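Local coordinates for metallophosphoesterase TT1561-like domain-containing protein (PDB 2YVT) that is of unknown function but belongs to the calcineurin-like metallophosphoesterase superfamily and so may cleave phosphate esters, at residues K7-K12 against G242-L247; I11-E16 against P236-E241; I35-G40 against V215-H220; I232-G237 against H252-E257. One frame throughout, in Å; residues are numbered along the deposited sequence.

Contact 1. Residues K7-K12 against G242-L247; sequences KVLAIK and GRYAFL
The Phe246 ring takes Val8 O over one face, 3.8 Å above its plane and displaced toward the rim, while Lys7 comes in at the ring edge, its CD 3.7 Å from Phe246 CE2. Leu9 CB approaches the same ring obliquely. Phe246 CG stands anti to its backbone N (chi1 -157°), which starts the ring off toward strand 7-12. An alanine here would probably open a gap beside Leu9 and leave the aliphatic chain of Lys7 free to turn. The Tyr244 ring meets Leu9 CG at a slant, and Tyr244 CB rests 3.8 Å from Ile11 CG2. On the other side of the sheet, Val8 CB packs 4.0 Å from Leu247 CB. The backbones run antiparallel: the bonds Val8 N to Leu247 O and Leu247 N to Val8 O are both 2.7 Å. Ala10 N to Ala245 O and Ala245 N to Ala10 O are both 2.9 Å. Past the last pair, a water joins Lys12 N to Arg243 O. Helix 21-31 packs on the side holding Leu9 and Phe246. Strand 243-248 thus adds an antiparallel member to an otherwise parallel sheet, one of the two in a calcineurin-like alpha/beta sandwich.

Contact 2. Residues I11-E16 against P236-E241; sequences IKNFKE and PGEFEE
Pro236 packs against Lys12, its CD 4.1 Å from Lys12 CG, and opens the loop that carries the chain from strand 231-235 to strand 243-248, from one sheet of the metallophosphoesterase sandwich to the other. At Gly237 the backbone angles would drive a beta carbon into the carbonyl O of Pro236, so glycine is called for. Its own carbonyl O lies 3.3 Å from Lys12 CG and also accepts from a water held by Lys12 N. Lys12 bends at chi2 (96°), and its chain folds past this carbonyl; NZ ends on Asn235 OD1, His220 O and Gly222 O. Glu238 reaches back to Asn13: OE1 takes a hydrogen bond on its syn side from Asn13 ND2 at 3.0 Å, OE2 a weak one, with amide and carboxylate nearly coplanar (8°). Asn13 OD1 accepts from Asn41 N. An alanine in place of Glu238 removes the carboxylate, and Asn13 ND2 would probably lose this acceptor and Lys12 NZ a nearby opposite charge. Phe239 starts a short 3-10 turn, and its N donates to Lys12 O at 3.2 Å, nearly along the C=O axis. Its ring receives Ile11 CD1 over one face, 3.9 Å from the centroid, a CH-pi contact. Phe14 lies alongside, with Phe14 CD1 3.6 Å from Phe239 CE2 and the ring planes 34° apart. Leu20 and Phe259 also touch Phe239. At Glu240 a water sits 2.7 Å from Lys15 NZ and makes weak bonds to Glu238 OE1 and Glu240 OE2.

Contact 3. Residues I35-G40 against V215-H220; sequences ILVVVG and VAIVGH
Val37, Val39 and Ile217 supply the apolar contact between strands 35-39 and 215-218, which belong to different sheets. Ile217 turns its branch methyl CG2 to both valines, 4.1 Å from Val39 CG2 and 4.2 Å from Val37 CG1. With CG1 of Ile217 anti to the carbonyl carbon (chi1 -61°), CG2 is the branch left facing them. The three residues all send their side chains toward the opposing sheet, and Ile179 of strand 175-180 closes in beside both valines. With only 184 Å² buried, this is a small interface of methyl against methyl.

A second kind of contact sets a side chain against bare backbone. Val39 CG1, anti to its own backbone N (chi1 -174°), lies 4.0 Å from Gly219 CA. A beta carbon at Gly219 would run straight into that methyl, so glycine lets the two chains approach, with Val39 CA 6.0 Å from Gly219 CA.

No hydrogen bond joins the two segments. The polar backbone beyond the strands turns to other partners: His220 O accepts from Lys12 NZ, and Gly219 O from Asn235 ND2. The His220 ring meets that of Tyr181.

This is the interface between the two sheets of the alpha/beta sandwich, its touching parts running 19° apart. Gly219-His220, after strand 215-218, is consistent with the Gly-His motif that follows a strand in calcineurin-like phosphoesterases; in relatives the metal site lies at this end of the strands, and here it is inferred from the family alone.

Contact 4. Residues I232-G237 against H252-E257; sequences IVVNPG and HKIKLE
Val234 and Ile254 meet methyl to methyl, CG2 to CG2 at 3.8 Å, and form the close-packed middle of a contact between the two sheets of the alpha/beta sandwich. The strand segments 232-235 and 253-257 run 19° apart, their axes approaching to 9.0 Å. No direct hydrogen bond joins them; side chains do most of the bridging, helped by one water. CG1 of Val234, anti to the backbone N (chi1 -179°), is the branch that reaches Leu256, with CD1 4.1 Å away; these two side chains slide past each other in opposite directions. The other methyl of Leu256, CD2, lies 4.0 Å from Asn235 O. Ala245 of the neighbouring strand touches Val234, and His225 touches both Val234 and Ile254.

Toward the start of the strands the packing thins. Ile232 CG2 stays 4.4 Å from Ile254 CG1, and both isoleucines are partly exposed. His252 stands at the surface with the edge of its ring toward Ile232 CD1, though the modelled approach is too close to be trusted. Strand 253-258 is an edge strand of its sheet within this chain. At the far end a water links the two segments, 2.8 Å from Pro236 O and 2.9 Å from Glu257 O.

Strand 7-12 is common to contacts 1 and 2, which share Ile11, Lys12 and one bridging water, their centres about 10 Å apart. Contact 1 builds one sheet; contacts 3 and 4 join it to the other, and between them Ala216 O and Val234 N pair at 2.8 Å within that second sheet. The loop of contact 2 carries the chain across. Lys12 binds all four together: its NZ lies 2.7 Å from His220 O of contact 3 and 2.7 Å from Asn235 OD1 of contact 4. These bonds lie at the strand ends where relatives hold their metals; the site is inferred from the family, not seen here.

Contact 1. Residues K7-K12 against G242-L247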
loop_
_atom_site.group_PDB
_atom_site.type_symbol
_atom_site.label_atom_id
_atom_site.label_comp_id
_atom_site.label_asym_id
_atom_site.label_seq_id
_atom_site.Cartn_x
_atom_site.Cartn_y
_atom_site.Cartn_z
ATOM N N LYS A 7 -5.645 14.349 -10.035
ATOM C CA LYS A 7 -6.238 13.041 -10.274
ATOM C C LYS A 7 -5.312 11.927 -9.804
ATOM O O LYS A 7 -4.112 11.952 -10.068
ATOM C CB LYS A 7 -6.581 12.869 -11.754
ATOM C CG LYS A 7 -7.676 13.818 -12.259
ATOM C CD LYS A 7 -7.979 13.587 -13.741
ATOM C CE LYS A 7 -8.871 14.687 -14.335
ATOM N NZ LYS A 7 -10.295 14.623 -13.880
ATOM N N VAL A 8 -5.890 10.949 -9.112
ATOM C CA VAL A 8 -5.125 9.834 -8.552
ATOM C C VAL A 8 -5.704 8.522 -9.057
ATOM O O VAL A 8 -6.911 8.296 -8.951
ATOM C CB VAL A 8 -5.185 9.826 -6.989
ATOM C CG1 VAL A 8 -4.343 8.688 -6.417
ATOM C CG2 VAL A 8 -4.737 11.170 -6.412
ATOM N N LEU A 9 -4.853 7.676 -9.635
ATOM C CA LEU A 9 -5.244 6.302 -9.973
ATOM C C LEU A 9 -4.601 5.405 -8.927
ATOM O O LEU A 9 -3.384 5.434 -8.765
ATOM C CB LEU A 9 -4.755 5.914 -11.378
ATOM C CG LEU A 9 -5.265 4.612 -12.037
ATOM C CD1 LEU A 9 -4.765 4.564 -13.483
ATOM C CD2 LEU A 9 -4.868 3.330 -11.323
ATOM N N ALA A 10 -5.409 4.610 -8.227
ATOM C CA ALA A 10 -4.882 3.718 -7.183
ATOM C C ALA A 10 -5.239 2.266 -7.440
ATOM O O ALA A 10 -6.362 1.956 -7.841
ATOM C CB ALA A 10 -5.390 4.149 -5.803
ATOM N N ILE A 11 -4.269 1.387 -7.201
ATOM C CA ILE A 11 -4.499 -0.059 -7.188
ATOM C C ILE A 11 -3.955 -0.656 -5.889
ATOM O O ILE A 11 -3.167 -0.021 -5.176
ATOM C CB ILE A 11 -3.849 -0.776 -8.410
ATOM C CG1 ILE A 11 -2.312 -0.698 -8.353
ATOM C CG2 ILE A 11 -4.414 -0.219 -9.715
ATOM C CD1 ILE A 11 -1.617 -1.575 -9.402
ATOM N N LYS A 12 -4.377 -1.879 -5.584
ATOM C CA LYS A 12 -3.846 -2.615 -4.435
ATOM C C LYS A 12 -3.729 -4.092 -4.775
ATOM O O LYS A 12 -4.428 -4.585 -5.668
ATOM C CB LYS A 12 -4.681 -2.382 -3.161
ATOM C CG LYS A 12 -6.126 -2.931 -3.163
ATOM C CD LYS A 12 -6.226 -4.294 -2.508
ATOM C CE LYS A 12 -7.665 -4.810 -2.502
ATOM N NZ LYS A 12 -8.383 -4.454 -1.234
ATOM N N GLY A 242 -9.190 -6.914 -11.929
ATOM C CA GLY A 242 -9.173 -5.801 -12.877
ATOM C C GLY A 242 -9.660 -4.482 -12.303
ATOM O O GLY A 242 -10.008 -3.568 -13.050
ATOM N N ARG A 243 -9.665 -4.379 -10.978
ATOM C CA ARG A 243 -10.213 -3.215 -10.302
ATOM C C ARG A 243 -9.162 -2.155 -9.980
ATOM O O ARG A 243 -7.983 -2.463 -9.756
ATOM C CB ARG A 243 -11.007 -3.636 -9.058
ATOM C CG ARG A 243 -12.339 -4.308 -9.460
ATOM C CD ARG A 243 -13.277 -4.650 -8.320
ATOM N NE ARG A 243 -14.666 -4.736 -8.798
ATOM C CZ ARG A 243 -15.273 -5.840 -9.238
ATOM N NH1 ARG A 243 -16.531 -5.771 -9.653
ATOM N NH2 ARG A 243 -14.651 -7.017 -9.265
ATOM N N TYR A 244 -9.609 -0.905 -9.995
ATOM C CA TYR A 244 -8.797 0.228 -9.579
ATOM C C TYR A 244 -9.718 1.341 -9.087
ATOM O O TYR A 244 -10.937 1.283 -9.283
ATOM C CB TYR A 244 -7.911 0.714 -10.733
ATOM C CG TYR A 244 -8.677 1.247 -11.924
ATOM C CD1 TYR A 244 -8.962 2.610 -12.039
ATOM C CD2 TYR A 244 -9.104 0.390 -12.947
ATOM C CE1 TYR A 244 -9.667 3.106 -13.133
ATOM C CE2 TYR A 244 -9.811 0.877 -14.040
ATOM C CZ TYR A 244 -10.082 2.236 -14.128
ATOM O OH TYR A 244 -10.786 2.736 -15.208
ATOM N N ALA A 245 -9.142 2.342 -8.428
ATOM C CA ALA A 245 -9.911 3.526 -8.042
ATOM C C ALA A 245 -9.359 4.745 -8.756
ATOM O O ALA A 245 -8.163 4.816 -9.037
ATOM C CB ALA A 245 -9.858 3.740 -6.545
ATOM N N PHE A 246 -10.239 5.702 -9.046
ATOM C CA PHE A 246 -9.822 6.949 -9.657
ATOM C C PHE A 246 -10.395 8.100 -8.840
ATOM O O PHE A 246 -11.612 8.200 -8.660
ATOM C CB PHE A 246 -10.267 7.015 -11.125
ATOM C CG PHE A 246 -9.450 7.959 -11.955
ATOM C CD1 PHE A 246 -8.256 7.543 -12.542
ATOM C CD2 PHE A 246 -9.864 9.269 -12.139
ATOM C CE1 PHE A 246 -7.490 8.426 -13.305
ATOM C CE2 PHE A 246 -9.103 10.163 -12.908
ATOM C CZ PHE A 246 -7.918 9.737 -13.485
ATOM N N LEU A 247 -9.507 8.949 -8.326
ATOM C CA LEU A 247 -9.876 10.011 -7.400
ATOM C C LEU A 247 -9.555 11.362 -8.026
ATOM O O LEU A 247 -8.511 11.531 -8.642
ATOM C CB LEU A 247 -9.111 9.872 -6.072
ATOM C CG LEU A 247 -9.140 8.607 -5.197
ATOM C CD1 LEU A 247 -8.336 7.445 -5.774
ATOM C CD2 LEU A 247 -8.609 8.946 -3.815
HETATM O O HOH W 1 -6.599 -2.489 -7.399
#

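Contact 2. Residues I11-E16 against P236-E241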
loop_
_atom_site.group_PDB
_atom_site.type_symbol
_atom_site.label_atom_id
_atom_site.label_comp_id
_atom_site.label_asym_id
_atom_site.label_seq_id
_atom_site.Cartn_x
_atom_site.Cartn_y
_atom_site.Cartn_z
ATOM N N ILE A 11 -4.269 1.387 -7.201
ATOM C CA ILE A 11 -4.499 -0.059 -7.188
ATOM C C ILE A 11 -3.955 -0.656 -5.889
ATOM O O ILE A 11 -3.167 -0.021 -5.176
ATOM C CB ILE A 11 -3.849 -0.776 -8.410
ATOM C CG1 ILE A 11 -2.312 -0.698 -8.353
ATOM C CG2 ILE A 11 -4.414 -0.219 -9.715
ATOM C CD1 ILE A 11 -1.617 -1.575 -9.402
ATOM N N LYS A 12 -4.377 -1.879 -5.584
ATOM C CA LYS A 12 -3.846 -2.615 -4.435
ATOM C C LYS A 12 -3.729 -4.092 -4.775
ATOM O O LYS A 12 -4.428 -4.585 -5.668
ATOM C CB LYS A 12 -4.681 -2.382 -3.161
ATOM C CG LYS A 12 -6.126 -2.931 -3.163
ATOM C CD LYS A 12 -6.226 -4.294 -2.508
ATOM C CE LYS A 12 -7.665 -4.810 -2.502
ATOM N NZ LYS A 12 -8.383 -4.454 -1.234
ATOM N N ASN A 13 -2.846 -4.783 -4.060
ATOM C CA ASN A 13 -2.581 -6.207 -4.290
ATOM C C ASN A 13 -2.199 -6.487 -5.742
ATOM O O ASN A 13 -2.845 -7.283 -6.437
ATOM C CB ASN A 13 -3.763 -7.079 -3.830
ATOM C CG ASN A 13 -3.799 -7.272 -2.321
ATOM O OD1 ASN A 13 -2.762 -7.229 -1.645
ATOM N ND2 ASN A 13 -4.993 -7.519 -1.787
ATOM N N PHE A 14 -1.131 -5.825 -6.182
ATOM C CA PHE A 14 -0.535 -6.082 -7.497
ATOM C C PHE A 14 -0.224 -7.574 -7.658
ATOM O O PHE A 14 -0.499 -8.156 -8.715
ATOM C CB PHE A 14 0.716 -5.215 -7.695
ATOM C CG PHE A 14 1.471 -5.539 -8.937
ATOM C CD1 PHE A 14 0.962 -5.182 -10.182
ATOM C CD2 PHE A 14 2.697 -6.203 -8.868
ATOM C CE1 PHE A 14 1.662 -5.498 -11.343
ATOM C CE2 PHE A 14 3.402 -6.529 -10.025
ATOM C CZ PHE A 14 2.883 -6.175 -11.262
ATOM N N LYS A 15 0.341 -8.177 -6.609
ATOM C CA LYS A 15 0.553 -9.634 -6.516
ATOM C C LYS A 15 1.166 -10.221 -7.791
ATOM O O LYS A 15 0.706 -11.235 -8.327
ATOM C CB LYS A 15 -0.750 -10.360 -6.139
ATOM C CG LYS A 15 -1.157 -10.176 -4.683
ATOM C CD LYS A 15 -2.439 -10.929 -4.334
ATOM C CE LYS A 15 -2.852 -10.672 -2.889
ATOM N NZ LYS A 15 -3.912 -11.622 -2.401
ATOM N N GLU A 16 2.209 -9.555 -8.273
ATOM C CA GLU A 16 2.999 -10.026 -9.418
ATOM C C GLU A 16 2.197 -10.168 -10.728
ATOM O O GLU A 16 2.550 -10.978 -11.596
ATOM C CB GLU A 16 3.724 -11.332 -9.061
ATOM C CG GLU A 16 4.529 -11.231 -7.774
ATOM C CD GLU A 16 5.285 -12.491 -7.418
ATOM O OE1 GLU A 16 5.460 -13.392 -8.287
ATOM O OE2 GLU A 16 5.701 -12.571 -6.243
ATOM N N PRO A 236 -9.406 0.444 -3.317
ATOM C CA PRO A 236 -9.670 0.258 -4.756
ATOM C C PRO A 236 -10.277 -1.087 -5.150
ATOM O O PRO A 236 -10.822 -1.200 -6.240
ATOM C CB PRO A 236 -8.281 0.392 -5.396
ATOM C CG PRO A 236 -7.433 1.074 -4.373
ATOM C CD PRO A 236 -7.979 0.697 -3.036
ATOM N N GLY A 237 -10.182 -2.093 -4.281
ATOM C CA GLY A 237 -10.563 -3.457 -4.653
ATOM C C GLY A 237 -9.396 -4.147 -5.330
ATOM O O GLY A 237 -8.329 -3.543 -5.524
ATOM N N GLU A 238 -9.594 -5.408 -5.693
ATOM C CA GLU A 238 -8.475 -6.263 -6.103
ATOM C C GLU A 238 -8.002 -6.015 -7.523
ATOM O O GLU A 238 -8.769 -6.165 -8.477
ATOM C CB GLU A 238 -8.863 -7.739 -5.968
ATOM C CG GLU A 238 -9.203 -8.161 -4.548
ATOM C CD GLU A 238 -8.001 -8.221 -3.605
ATOM O OE1 GLU A 238 -6.839 -8.173 -4.058
ATOM O OE2 GLU A 238 -8.231 -8.329 -2.390
ATOM N N PHE A 239 -6.719 -5.684 -7.669
ATOM C CA PHE A 239 -6.113 -5.591 -8.992
ATOM C C PHE A 239 -6.307 -6.879 -9.825
ATOM O O PHE A 239 -6.502 -6.794 -11.047
ATOM C CB PHE A 239 -4.634 -5.238 -8.861
ATOM C CG PHE A 239 -3.972 -4.887 -10.157
ATOM C CD1 PHE A 239 -4.375 -3.765 -10.878
ATOM C CD2 PHE A 239 -2.905 -5.653 -10.637
ATOM C CE1 PHE A 239 -3.742 -3.425 -12.071
ATOM C CE2 PHE A 239 -2.262 -5.303 -11.834
ATOM C CZ PHE A 239 -2.691 -4.192 -12.545
ATOM N N GLU A 240 -6.295 -8.045 -9.164
ATOM C CA GLU A 240 -6.532 -9.343 -9.846
ATOM C C GLU A 240 -7.918 -9.448 -10.469
ATOM O O GLU A 240 -8.163 -10.316 -11.317
ATOM C CB GLU A 240 -6.509 -10.513 -8.876
ATOM C CG GLU A 240 -5.342 -10.760 -8.032
ATOM C CD GLU A 240 -5.693 -11.855 -7.025
ATOM O OE1 GLU A 240 -4.849 -12.717 -6.768
ATOM O OE2 GLU A 240 -6.844 -11.865 -6.508
ATOM N N GLU A 241 -8.849 -8.652 -9.963
ATOM C CA GLU A 241 -10.202 -8.607 -10.501
ATOM C C GLU A 241 -10.320 -7.530 -11.576
ATOM O O GLU A 241 -11.416 -7.254 -12.064
ATOM C CB GLU A 241 -11.206 -8.346 -9.371
ATOM C CG GLU A 241 -11.287 -9.482 -8.374
ATOM C CD GLU A 241 -12.118 -9.173 -7.149
ATOM O OE1 GLU A 241 -12.979 -8.267 -7.200
ATOM O OE2 GLU A 241 -11.899 -9.854 -6.132
HETATM O O HOH W 1 -6.599 -2.489 -7.399
HETATM O O HOH W 2 -6.024 -11.053 -3.940
#

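Contact 3. Residues I35-G40 against V215-H220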
loop_
_atom_site.group_PDB
_atom_site.type_symbol
_atom_site.label_atom_id
_atom_site.label_comp_id
_atom_site.label_asym_id
_atom_site.label_seq_id
_atom_site.Cartn_x
_atom_site.Cartn_y
_atom_site.Cartn_z
ATOM N N ILE A 35 -1.093 11.290 -10.393
ATOM C CA ILE A 35 -0.301 10.320 -9.632
ATOM C C ILE A 35 -0.890 8.921 -9.711
ATOM O O ILE A 35 -2.102 8.755 -9.846
ATOM C CB ILE A 35 -0.070 10.717 -8.151
ATOM C CG1 ILE A 35 -1.383 10.886 -7.391
ATOM C CG2 ILE A 35 0.812 11.965 -8.039
ATOM C CD1 ILE A 35 -1.180 10.985 -5.864
ATOM N N LEU A 36 0.004 7.937 -9.676
ATOM C CA LEU A 36 -0.350 6.535 -9.563
ATOM C C LEU A 36 0.033 6.075 -8.166
ATOM O O LEU A 36 1.157 6.318 -7.711
ATOM C CB LEU A 36 0.407 5.712 -10.615
ATOM C CG LEU A 36 0.334 4.186 -10.518
ATOM C CD1 LEU A 36 -1.093 3.667 -10.732
ATOM C CD2 LEU A 36 1.284 3.575 -11.530
ATOM N N VAL A 37 -0.904 5.434 -7.477
ATOM C CA VAL A 37 -0.629 4.859 -6.164
ATOM C C VAL A 37 -0.725 3.348 -6.269
ATOM O O VAL A 37 -1.751 2.816 -6.695
ATOM C CB VAL A 37 -1.614 5.387 -5.085
ATOM C CG1 VAL A 37 -1.465 4.606 -3.780
ATOM C CG2 VAL A 37 -1.375 6.868 -4.835
ATOM N N VAL A 38 0.352 2.659 -5.899
ATOM C CA VAL A 38 0.342 1.192 -5.866
ATOM C C VAL A 38 0.493 0.766 -4.416
ATOM O O VAL A 38 1.549 0.977 -3.810
ATOM C CB VAL A 38 1.479 0.556 -6.705
ATOM C CG1 VAL A 38 1.347 -0.954 -6.700
ATOM C CG2 VAL A 38 1.450 1.079 -8.152
ATOM N N VAL A 39 -0.578 0.203 -3.854
ATOM C CA VAL A 39 -0.522 -0.362 -2.510
ATOM C C VAL A 39 -0.212 -1.848 -2.656
ATOM O O VAL A 39 -0.697 -2.500 -3.591
ATOM C CB VAL A 39 -1.863 -0.179 -1.747
ATOM C CG1 VAL A 39 -1.729 -0.659 -0.291
ATOM C CG2 VAL A 39 -2.321 1.278 -1.791
ATOM N N GLY A 40 0.606 -2.382 -1.752
ATOM C CA GLY A 40 0.902 -3.805 -1.767
ATOM C C GLY A 40 -0.352 -4.648 -1.538
ATOM O O GLY A 40 -1.435 -4.114 -1.300
ATOM N N VAL A 215 -7.912 12.182 3.067
ATOM C CA VAL A 215 -8.160 10.963 2.300
ATOM C C VAL A 215 -7.217 9.877 2.805
ATOM O O VAL A 215 -6.061 10.147 3.161
ATOM C CB VAL A 215 -7.917 11.189 0.781
ATOM C CG1 VAL A 215 -8.109 9.898 -0.023
ATOM C CG2 VAL A 215 -8.821 12.298 0.240
ATOM N N ALA A 216 -7.728 8.655 2.867
ATOM C CA ALA A 216 -6.889 7.494 3.124
ATOM C C ALA A 216 -7.109 6.472 2.014
ATOM O O ALA A 216 -8.246 6.119 1.710
ATOM C CB ALA A 216 -7.194 6.890 4.495
ATOM N N ILE A 217 -6.017 6.026 1.402
ATOM C CA ILE A 217 -6.069 4.986 0.372
ATOM C C ILE A 217 -5.528 3.711 1.010
ATOM O O ILE A 217 -4.462 3.724 1.606
ATOM C CB ILE A 217 -5.239 5.381 -0.872
ATOM C CG1 ILE A 217 -5.796 6.672 -1.495
ATOM C CG2 ILE A 217 -5.213 4.230 -1.881
ATOM C CD1 ILE A 217 -4.883 7.329 -2.523
ATOM N N VAL A 218 -6.285 2.621 0.919
ATOM C CA VAL A 218 -5.984 1.422 1.710
ATOM C C VAL A 218 -6.050 0.142 0.877
ATOM O O VAL A 218 -6.639 0.136 -0.206
ATOM C CB VAL A 218 -6.898 1.321 2.974
ATOM C CG1 VAL A 218 -6.648 2.522 3.937
ATOM C CG2 VAL A 218 -8.368 1.240 2.574
ATOM N N GLY A 219 -5.457 -0.937 1.390
ATOM C CA GLY A 219 -5.318 -2.184 0.631
ATOM C C GLY A 219 -5.827 -3.435 1.333
ATOM O O GLY A 219 -6.961 -3.474 1.819
ATOM N N HIS A 220 -4.981 -4.464 1.387
ATOM C CA HIS A 220 -5.334 -5.745 2.012
ATOM C C HIS A 220 -6.695 -6.218 1.471
ATOM O O HIS A 220 -6.905 -6.204 0.252
ATOM C CB HIS A 220 -5.268 -5.634 3.551
ATOM C CG HIS A 220 -5.262 -6.948 4.275
ATOM N ND1 HIS A 220 -4.880 -8.141 3.694
ATOM C CD2 HIS A 220 -5.567 -7.240 5.561
ATOM C CE1 HIS A 220 -4.963 -9.111 4.591
ATOM N NE2 HIS A 220 -5.369 -8.587 5.735
#

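Contact 4. Residues I232-G237 against H252-E257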
loop_
_atom_site.group_PDB
_atom_site.type_symbol
_atom_site.label_atom_id
_atom_site.label_comp_id
_atom_site.label_asym_id
_atom_site.label_seq_id
_atom_site.Cartn_x
_atom_site.Cartn_y
_atom_site.Cartn_z
ATOM N N ILE A 232 -12.215 10.492 4.097
ATOM C CA ILE A 232 -12.692 9.645 3.000
ATOM C C ILE A 232 -11.694 8.512 2.824
ATOM O O ILE A 232 -10.523 8.751 2.499
ATOM C CB ILE A 232 -12.807 10.401 1.658
ATOM C CG1 ILE A 232 -13.772 11.585 1.774
ATOM C CG2 ILE A 232 -13.226 9.439 0.523
ATOM C CD1 ILE A 232 -13.721 12.503 0.595
ATOM N N VAL A 233 -12.156 7.287 3.059
ATOM C CA VAL A 233 -11.311 6.108 2.933
ATOM C C VAL A 233 -11.682 5.373 1.648
ATOM O O VAL A 233 -12.862 5.091 1.400
ATOM C CB VAL A 233 -11.439 5.178 4.158
ATOM C CG1 VAL A 233 -10.511 3.970 4.023
ATOM C CG2 VAL A 233 -11.128 5.957 5.448
ATOM N N VAL A 234 -10.670 5.089 0.831
ATOM C CA VAL A 234 -10.876 4.441 -0.459
ATOM C C VAL A 234 -10.060 3.159 -0.525
ATOM O O VAL A 234 -8.831 3.195 -0.412
ATOM C CB VAL A 234 -10.452 5.369 -1.632
ATOM C CG1 VAL A 234 -10.694 4.688 -2.976
ATOM C CG2 VAL A 234 -11.208 6.695 -1.570
ATOM N N ASN A 235 -10.752 2.039 -0.702
ATOM C CA ASN A 235 -10.093 0.770 -0.989
ATOM C C ASN A 235 -10.416 0.410 -2.440
ATOM O O ASN A 235 -11.574 0.139 -2.769
ATOM C CB ASN A 235 -10.539 -0.331 -0.031
ATOM C CG ASN A 235 -9.592 -1.509 -0.040
ATOM O OD1 ASN A 235 -9.009 -1.833 -1.081
ATOM N ND2 ASN A 235 -9.424 -2.155 1.115
ATOM N N PRO A 236 -9.406 0.444 -3.317
ATOM C CA PRO A 236 -9.670 0.258 -4.756
ATOM C C PRO A 236 -10.277 -1.087 -5.150
ATOM O O PRO A 236 -10.822 -1.200 -6.240
ATOM C CB PRO A 236 -8.281 0.392 -5.396
ATOM C CG PRO A 236 -7.433 1.074 -4.373
ATOM C CD PRO A 236 -7.979 0.697 -3.036
ATOM N N GLY A 237 -10.182 -2.093 -4.281
ATOM C CA GLY A 237 -10.563 -3.457 -4.653
ATOM C C GLY A 237 -9.396 -4.147 -5.330
ATOM O O GLY A 237 -8.329 -3.543 -5.524
ATOM N N HIS A 252 -13.275 16.214 -5.134
ATOM C CA HIS A 252 -13.664 15.064 -4.306
ATOM C C HIS A 252 -14.586 14.089 -5.049
ATOM O O HIS A 252 -15.590 13.618 -4.503
ATOM C CB HIS A 252 -14.260 15.511 -2.965
ATOM C CG HIS A 252 -13.228 15.825 -1.929
ATOM N ND1 HIS A 252 -12.469 16.975 -1.962
ATOM C CD2 HIS A 252 -12.817 15.136 -0.838
ATOM C CE1 HIS A 252 -11.643 16.985 -0.932
ATOM N NE2 HIS A 252 -11.827 15.875 -0.239
ATOM N N LYS A 253 -14.233 13.802 -6.298
ATOM C CA LYS A 253 -14.911 12.776 -7.077
ATOM C C LYS A 253 -14.178 11.454 -6.839
ATOM O O LYS A 253 -12.962 11.390 -6.992
ATOM C CB LYS A 253 -14.898 13.138 -8.567
ATOM C CG LYS A 253 -15.665 14.417 -8.923
ATOM C CD LYS A 253 -15.741 14.603 -10.431
ATOM C CE LYS A 253 -16.402 15.919 -10.797
ATOM N NZ LYS A 253 -16.434 16.133 -12.272
ATOM N N ILE A 254 -14.911 10.419 -6.437
ATOM C CA ILE A 254 -14.321 9.098 -6.219
ATOM C C ILE A 254 -15.062 8.070 -7.064
ATOM O O ILE A 254 -16.289 7.967 -6.986
ATOM C CB ILE A 254 -14.380 8.641 -4.730
ATOM C CG1 ILE A 254 -14.035 9.782 -3.750
ATOM C CG2 ILE A 254 -13.517 7.386 -4.520
ATOM C CD1 ILE A 254 -12.592 10.294 -3.799
ATOM N N LYS A 255 -14.313 7.328 -7.877
ATOM C CA LYS A 255 -14.892 6.291 -8.726
ATOM C C LYS A 255 -14.153 4.977 -8.520
ATOM O O LYS A 255 -12.926 4.932 -8.573
ATOM C CB LYS A 255 -14.825 6.690 -10.205
ATOM C CG LYS A 255 -15.594 7.959 -10.573
ATOM C CD LYS A 255 -15.322 8.361 -12.018
ATOM C CE LYS A 255 -16.195 9.530 -12.469
ATOM N NZ LYS A 255 -17.632 9.150 -12.601
ATOM N N LEU A 256 -14.904 3.915 -8.261
ATOM C CA LEU A 256 -14.328 2.575 -8.242
ATOM C C LEU A 256 -14.659 1.919 -9.564
ATOM O O LEU A 256 -15.831 1.727 -9.894
ATOM C CB LEU A 256 -14.855 1.766 -7.063
ATOM C CG LEU A 256 -14.074 1.914 -5.747
ATOM C CD1 LEU A 256 -13.766 3.365 -5.378
ATOM C CD2 LEU A 256 -14.867 1.248 -4.667
ATOM N N GLU A 257 -13.618 1.607 -10.329
ATOM C CA GLU A 257 -13.783 1.148 -11.700
ATOM C C GLU A 257 -13.142 -0.213 -11.909
ATOM O O GLU A 257 -12.479 -0.760 -11.013
ATOM C CB GLU A 257 -13.202 2.171 -12.691
ATOM C CG GLU A 257 -13.356 3.630 -12.253
ATOM C CD GLU A 257 -13.578 4.582 -13.403
ATOM O OE1 GLU A 257 -14.431 4.288 -14.265
ATOM O OE2 GLU A 257 -12.922 5.645 -13.424
HETATM O O HOH W 3 -12.889 -0.776 -8.101
#